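Local coordinates for homoserine dehydrogenase (Thermoplasma acidophilum, PDB 3ING), which probably catalyses the NADPH-dependent reduction of aspartate semialdehyde to homoserine, a step shared by threonine and methionine biosynthesis, at residues I8-T12 with G39-S43; L17-R21 with I57-E62. All blocks are in the same frame, centred on the assembly; numbering follows the deposited sequence.

Overall arrangement
Both contacts belong to the Rossmann-type NADPH-binding domain, and their centres lie about 10 Å apart. Along the chain the segments alternate: strand 4-10, helix 14-29, strand 34-41, helix 54-64. Contact 1 pairs the two strands, which are neighbours in the six-stranded mixed sheet; contact 2 packs the two helices against each other, and L20 and I57 also rest on strand 34-41. The layers meet where L9 CD2 packs on L20 CD2 at 3.7 Å and where D42 OD2 forms a 2.8 Å salt bridge with K61 NZ. Both contacts reach NADPH, so the loops after both strands and K61 of helix 54-64 together meet its adenosine ribose and 2'-phosphate.

Contact 1: I8-T12 with G39-S43; sequences ILMGT and GVSDS. With NDP (NADPH dihydro-nicotinamide-adenine-dinucleotide phosphate), chain C.
T12 and V40 make the tightest apolar touch between I8-T12 and G39-S43: their CG2 methyls stand 3.4 Å apart, closer than usual for carbons, with the side chains crossing at about a right angle. Before T12 the strands run parallel, 6° apart, as neighbours in a Rossmann sheet. L9 uses both its N and its O toward the neighbouring strand, the N giving a nearly straight bond to G39 O and the O accepting from S41 N. M10 SE rests on S41 OG (3.6 Å), a buried hydroxyl with no hydrogen-bond partner in the model. Where the strands end, S41 O takes two donors from opposite faces of its carbonyl plane, G11 N at 3.0 Å and T12 OG1 at 3.0 Å. A chi1 of 40° sets T12 OG1 on one side of that plane. The cofactor end is looser: partly exposed S43 makes no contact with I8-T12. Here T12 N donates to NDP O3B (3.0 Å), S43 N is shared between NDP O2B (3.0 Å) and the longer O1X, and S43 OG donates to O1X at 2.6 Å. Such neutral donors, beside the K61 ammonium, are consistent with selection of NADP(H), whose 2'-phosphate they meet, over NAD(H).

Contact 2: L17-R21 with I57-E62; sequences LNVLR and IISNKE. With NDP (NADPH dihydro-nicotinamide-adenine-dinucleotide phosphate), chain C.
L17 meets I58 through CD1 because chi1 of -162° carries its CG opposite the backbone N and spreads both methyls over helix 54-64, while R21, extended from CG to NE, reaches past I58 to E62. The two helices flank one side of the Rossmann sheet and run roughly antiparallel; the axes of the two segments approach to 10.5 Å at a crossing angle of -150°. L17 packs against three residues of the other helix: CD1 lies 3.9 Å from I58 CA and also touches K61 CG, and CD2 meets the CG methylene of E62. The branch of I58 ending in CD1 runs along the first helix, with CG1 against L20 CB and CD1 3.8 Å from R21 N. Deeper, L20 CD1 meets I57 CG2, the two side chains crossing at about a right angle.

Toward the solvent side the contact turns ionic. R21 NH2 forms a salt bridge to the anti lone pair of E62 OE2, 2.7 Å away and nearly straight at 174°, with the guanidinium and carboxylate close to coplanar. A water accepts from R21 NE and donates to the same OE2, while R21 NH1 donates to N18 OD1 from above that amide's plane. These edge bonds fix the rotation of the guanidinium, and L17 CG lies against one of its faces, offset toward the edge. K61 turns its long chain to the cofactor: bent at chi2, it is also held by D42 and by the carbonyl of G65, and its NZ donates to NDP O2X of the 2'-phosphate at 2.7 Å.

Contact 1: I8-T12 with G39-S43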
# COMPACT_ATOMS: atom_id res chain seq x y z
N ILE A 8 3.17 -15.58 -20.41
CA ILE A 8 2.79 -16.97 -20.51
C ILE A 8 2.12 -17.28 -19.18
O ILE A 8 2.66 -16.98 -18.12
CB ILE A 8 4.01 -17.89 -20.72
CG1 ILE A 8 4.53 -17.75 -22.17
CG2 ILE A 8 3.62 -19.31 -20.43
CD1 ILE A 8 5.98 -18.28 -22.37
N LEU A 9 0.93 -17.88 -19.24
CA LEU A 9 0.17 -18.18 -18.03
C LEU A 9 0.07 -19.70 -17.83
O LEU A 9 -0.53 -20.37 -18.63
CB LEU A 9 -1.25 -17.61 -18.13
CG LEU A 9 -2.21 -17.89 -16.95
CD1 LEU A 9 -1.54 -17.42 -15.61
CD2 LEU A 9 -3.62 -17.26 -17.14
N MSE A 10 0.57 -20.18 -16.70
CA MSE A 10 0.49 -21.58 -16.35
C MSE A 10 -0.58 -21.74 -15.27
O MSE A 10 -0.42 -21.21 -14.18
CB MSE A 10 1.81 -22.04 -15.74
CG MSE A 10 3.03 -21.98 -16.62
SE MSE A 10 3.25 -23.62 -17.60
CE MSE A 10 3.34 -25.01 -16.29
N GLY A 11 -1.66 -22.45 -15.59
CA GLY A 11 -2.77 -22.64 -14.64
C GLY A 11 -3.88 -21.66 -14.89
O GLY A 11 -3.67 -20.46 -14.88
N THR A 12 -5.06 -22.20 -15.16
CA THR A 12 -6.27 -21.44 -15.49
C THR A 12 -7.49 -21.93 -14.69
O THR A 12 -8.59 -22.18 -15.25
CB THR A 12 -6.56 -21.52 -16.97
OG1 THR A 12 -6.31 -22.86 -17.41
CG2 THR A 12 -5.64 -20.57 -17.74
N GLY A 39 0.94 -17.59 -24.36
CA GLY A 39 0.92 -19.00 -24.01
C GLY A 39 0.03 -19.19 -22.80
O GLY A 39 0.02 -18.35 -21.91
N VAL A 40 -0.73 -20.27 -22.77
CA VAL A 40 -1.63 -20.51 -21.65
C VAL A 40 -1.87 -21.99 -21.49
O VAL A 40 -2.04 -22.69 -22.48
CB VAL A 40 -3.00 -19.76 -21.80
CG1 VAL A 40 -3.71 -20.15 -23.07
CG2 VAL A 40 -3.89 -20.01 -20.60
N SER A 41 -1.86 -22.48 -20.24
CA SER A 41 -2.17 -23.89 -19.94
C SER A 41 -3.12 -24.19 -18.74
O SER A 41 -3.38 -23.37 -17.93
CB SER A 41 -0.87 -24.66 -19.64
OG SER A 41 -0.16 -24.05 -18.54
N ASP A 42 -3.68 -25.43 -18.77
CA ASP A 42 -4.26 -26.09 -17.65
C ASP A 42 -3.52 -27.45 -17.57
O ASP A 42 -2.50 -27.62 -18.20
CB ASP A 42 -5.78 -26.21 -17.74
CG ASP A 42 -6.26 -27.03 -18.94
OD1 ASP A 42 -5.56 -27.94 -19.44
OD2 ASP A 42 -7.42 -26.78 -19.31
N SER A 43 -4.01 -28.38 -16.76
CA SER A 43 -3.24 -29.60 -16.52
C SER A 43 -3.17 -30.49 -17.74
O SER A 43 -2.24 -31.29 -17.86
CB SER A 43 -3.83 -30.39 -15.36
OG SER A 43 -5.16 -30.77 -15.64
PA NDP C . -7.07 -24.47 -9.12
O1A NDP C . -8.45 -23.94 -9.22
O2A NDP C . -6.94 -25.89 -8.70
O5B NDP C . -6.32 -24.33 -10.53
C5B NDP C . -5.03 -24.84 -10.83
C4B NDP C . -4.75 -24.73 -12.32
O4B NDP C . -3.52 -25.32 -12.66
C3B NDP C . -5.78 -25.51 -13.15
O3B NDP C . -5.89 -24.97 -14.46
C2B NDP C . -5.18 -26.87 -13.22
O2B NDP C . -5.61 -27.65 -14.31
C1B NDP C . -3.74 -26.50 -13.44
N9A NDP C . -2.76 -27.51 -13.04
C8A NDP C . -2.81 -28.45 -12.05
N7A NDP C . -1.60 -29.11 -12.06
C5A NDP C . -0.83 -28.57 -13.01
C6A NDP C . 0.45 -28.90 -13.42
N6A NDP C . 1.23 -29.65 -12.64
N1A NDP C . 0.95 -28.15 -14.42
C2A NDP C . 0.24 -27.16 -15.07
N3A NDP C . -1.04 -26.82 -14.68
C4A NDP C . -1.53 -27.55 -13.64
O3 NDP C . -6.20 -23.55 -8.14
PN NDP C . -6.48 -22.00 -7.78
O1N NDP C . -7.55 -21.93 -6.74
O2N NDP C . -6.64 -21.28 -9.08
O5D NDP C . -5.10 -21.54 -7.06
C5D NDP C . -3.97 -21.45 -7.93
C4D NDP C . -2.75 -21.03 -7.12
O4D NDP C . -3.03 -19.78 -6.54
C3D NDP C . -2.44 -21.96 -5.97
O3D NDP C . -1.04 -22.25 -5.85
C2D NDP C . -2.98 -21.23 -4.75
O2D NDP C . -2.30 -21.57 -3.57
C1D NDP C . -2.75 -19.79 -5.15
N1N NDP C . -3.59 -18.85 -4.42
C2N NDP C . -4.95 -18.99 -4.46
C3N NDP C . -5.79 -18.24 -3.65
C7N NDP C . -7.26 -18.34 -3.86
O7N NDP C . -7.97 -17.18 -3.67
N7N NDP C . -7.84 -19.43 -4.32
C4N NDP C . -5.28 -16.99 -2.94
C5N NDP C . -3.78 -16.92 -2.99
C6N NDP C . -3.01 -17.81 -3.73
P2B NDP C . -7.16 -27.93 -14.62
O1X NDP C . -7.02 -28.96 -15.71
O2X NDP C . -7.96 -26.63 -14.95
O3X NDP C . -7.68 -28.52 -13.35

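Contact 2: L17-R21 with I57-E62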
# COMPACT_ATOMS: atom_id res chain seq x y z
N LEU A 17 -8.06 -18.28 -14.40
CA LEU A 17 -9.09 -17.84 -15.35
C LEU A 17 -9.46 -16.38 -15.06
O LEU A 17 -9.69 -15.62 -15.98
CB LEU A 17 -10.30 -18.75 -15.33
CG LEU A 17 -11.26 -18.70 -16.51
CD1 LEU A 17 -10.53 -18.90 -17.85
CD2 LEU A 17 -12.38 -19.75 -16.33
N ASN A 18 -9.48 -15.98 -13.79
CA ASN A 18 -9.74 -14.58 -13.42
C ASN A 18 -8.61 -13.66 -13.85
O ASN A 18 -8.81 -12.47 -14.10
CB ASN A 18 -10.00 -14.44 -11.91
CG ASN A 18 -11.44 -14.77 -11.54
OD1 ASN A 18 -12.35 -14.34 -12.22
ND2 ASN A 18 -11.63 -15.54 -10.47
N VAL A 19 -7.39 -14.20 -13.91
CA VAL A 19 -6.28 -13.42 -14.41
C VAL A 19 -6.52 -13.05 -15.89
O VAL A 19 -6.38 -11.88 -16.30
CB VAL A 19 -4.92 -14.14 -14.21
CG1 VAL A 19 -3.86 -13.51 -15.09
CG2 VAL A 19 -4.46 -14.10 -12.69
N LEU A 20 -6.99 -14.02 -16.67
CA LEU A 20 -7.35 -13.77 -18.05
C LEU A 20 -8.51 -12.77 -18.13
O LEU A 20 -8.50 -11.88 -18.96
CB LEU A 20 -7.74 -15.08 -18.74
CG LEU A 20 -6.65 -16.11 -19.03
CD1 LEU A 20 -7.19 -17.30 -19.82
CD2 LEU A 20 -5.49 -15.46 -19.77
N ARG A 21 -9.51 -12.92 -17.28
CA ARG A 21 -10.65 -12.00 -17.32
C ARG A 21 -10.20 -10.58 -17.08
O ARG A 21 -10.60 -9.66 -17.82
CB ARG A 21 -11.71 -12.38 -16.28
CG ARG A 21 -12.51 -13.65 -16.60
CD ARG A 21 -13.61 -13.96 -15.57
NE ARG A 21 -14.25 -15.24 -15.86
CZ ARG A 21 -14.13 -16.36 -15.15
NH1 ARG A 21 -13.41 -16.40 -14.04
NH2 ARG A 21 -14.78 -17.44 -15.54
N ILE A 57 -10.62 -18.09 -25.29
CA ILE A 57 -10.05 -19.09 -24.40
C ILE A 57 -10.85 -19.17 -23.11
O ILE A 57 -11.10 -20.26 -22.59
CB ILE A 57 -8.56 -18.79 -24.10
CG1 ILE A 57 -7.73 -19.05 -25.39
CG2 ILE A 57 -8.08 -19.63 -22.93
CD1 ILE A 57 -6.32 -18.52 -25.35
N ILE A 58 -11.25 -18.02 -22.57
CA ILE A 58 -12.08 -18.02 -21.36
C ILE A 58 -13.40 -18.80 -21.61
O ILE A 58 -13.80 -19.67 -20.82
CB ILE A 58 -12.40 -16.60 -20.92
CG1 ILE A 58 -11.14 -15.89 -20.39
CG2 ILE A 58 -13.49 -16.62 -19.82
CD1 ILE A 58 -11.31 -14.36 -20.31
N SER A 59 -14.04 -18.50 -22.74
CA SER A 59 -15.29 -19.13 -23.07
C SER A 59 -15.13 -20.65 -23.22
O SER A 59 -15.98 -21.41 -22.73
CB SER A 59 -15.87 -18.49 -24.33
OG SER A 59 -16.97 -19.22 -24.81
N ASN A 60 -14.07 -21.09 -23.89
CA ASN A 60 -13.81 -22.50 -24.10
C ASN A 60 -13.51 -23.24 -22.78
O ASN A 60 -13.96 -24.36 -22.58
CB ASN A 60 -12.65 -22.73 -25.06
CG ASN A 60 -12.56 -24.17 -25.52
OD1 ASN A 60 -11.60 -24.89 -25.22
ND2 ASN A 60 -13.58 -24.62 -26.22
N LYS A 61 -12.74 -22.62 -21.91
CA LYS A 61 -12.47 -23.20 -20.60
C LYS A 61 -13.74 -23.31 -19.73
O LYS A 61 -13.99 -24.34 -19.12
CB LYS A 61 -11.43 -22.34 -19.89
CG LYS A 61 -10.92 -22.85 -18.54
CD LYS A 61 -10.37 -24.29 -18.60
CE LYS A 61 -9.75 -24.68 -17.29
NZ LYS A 61 -9.21 -26.11 -17.30
N GLU A 62 -14.50 -22.23 -19.65
CA GLU A 62 -15.78 -22.22 -18.94
C GLU A 62 -16.75 -23.28 -19.42
O GLU A 62 -17.41 -23.97 -18.61
CB GLU A 62 -16.49 -20.88 -19.07
CG GLU A 62 -15.90 -19.75 -18.23
CD GLU A 62 -16.50 -18.37 -18.53
OE1 GLU A 62 -17.25 -18.25 -19.53
OE2 GLU A 62 -16.20 -17.39 -17.79
PA NDP C . -7.07 -24.47 -9.12
O1A NDP C . -8.45 -23.94 -9.22
O2A NDP C . -6.94 -25.89 -8.70
O5B NDP C . -6.32 -24.33 -10.53
C5B NDP C . -5.03 -24.84 -10.83
C4B NDP C . -4.75 -24.73 -12.32
O4B NDP C . -3.52 -25.32 -12.66
C3B NDP C . -5.78 -25.51 -13.15
O3B NDP C . -5.89 -24.97 -14.46
C2B NDP C . -5.18 -26.87 -13.22
O2B NDP C . -5.61 -27.65 -14.31
C1B NDP C . -3.74 -26.50 -13.44
N9A NDP C . -2.76 -27.51 -13.04
C8A NDP C . -2.81 -28.45 -12.05
N7A NDP C . -1.60 -29.11 -12.06
C5A NDP C . -0.83 -28.57 -13.01
C6A NDP C . 0.45 -28.90 -13.42
N6A NDP C . 1.23 -29.65 -12.64
N1A NDP C . 0.95 -28.15 -14.42
C2A NDP C . 0.24 -27.16 -15.07
N3A NDP C . -1.04 -26.82 -14.68
C4A NDP C . -1.53 -27.55 -13.64
O3 NDP C . -6.20 -23.55 -8.14
PN NDP C . -6.48 -22.00 -7.78
O1N NDP C . -7.55 -21.93 -6.74
O2N NDP C . -6.64 -21.28 -9.08
O5D NDP C . -5.10 -21.54 -7.06
C5D NDP C . -3.97 -21.45 -7.93
C4D NDP C . -2.75 -21.03 -7.12
O4D NDP C . -3.03 -19.78 -6.54
C3D NDP C . -2.44 -21.96 -5.97
O3D NDP C . -1.04 -22.25 -5.85
C2D NDP C . -2.98 -21.23 -4.75
O2D NDP C . -2.30 -21.57 -3.57
C1D NDP C . -2.75 -19.79 -5.15
N1N NDP C . -3.59 -18.85 -4.42
C2N NDP C . -4.95 -18.99 -4.46
C3N NDP C . -5.79 -18.24 -3.65
C7N NDP C . -7.26 -18.34 -3.86
O7N NDP C . -7.97 -17.18 -3.67
N7N NDP C . -7.84 -19.43 -4.32
C4N NDP C . -5.28 -16.99 -2.94
C5N NDP C . -3.78 -16.92 -2.99
C6N NDP C . -3.01 -17.81 -3.73
P2B NDP C . -7.16 -27.93 -14.62
O1X NDP C . -7.02 -28.96 -15.71
O2X NDP C . -7.96 -26.63 -14.95
O3X NDP C . -7.68 -28.52 -13.35
O HOH W 1 -16.12 -14.71 -17.97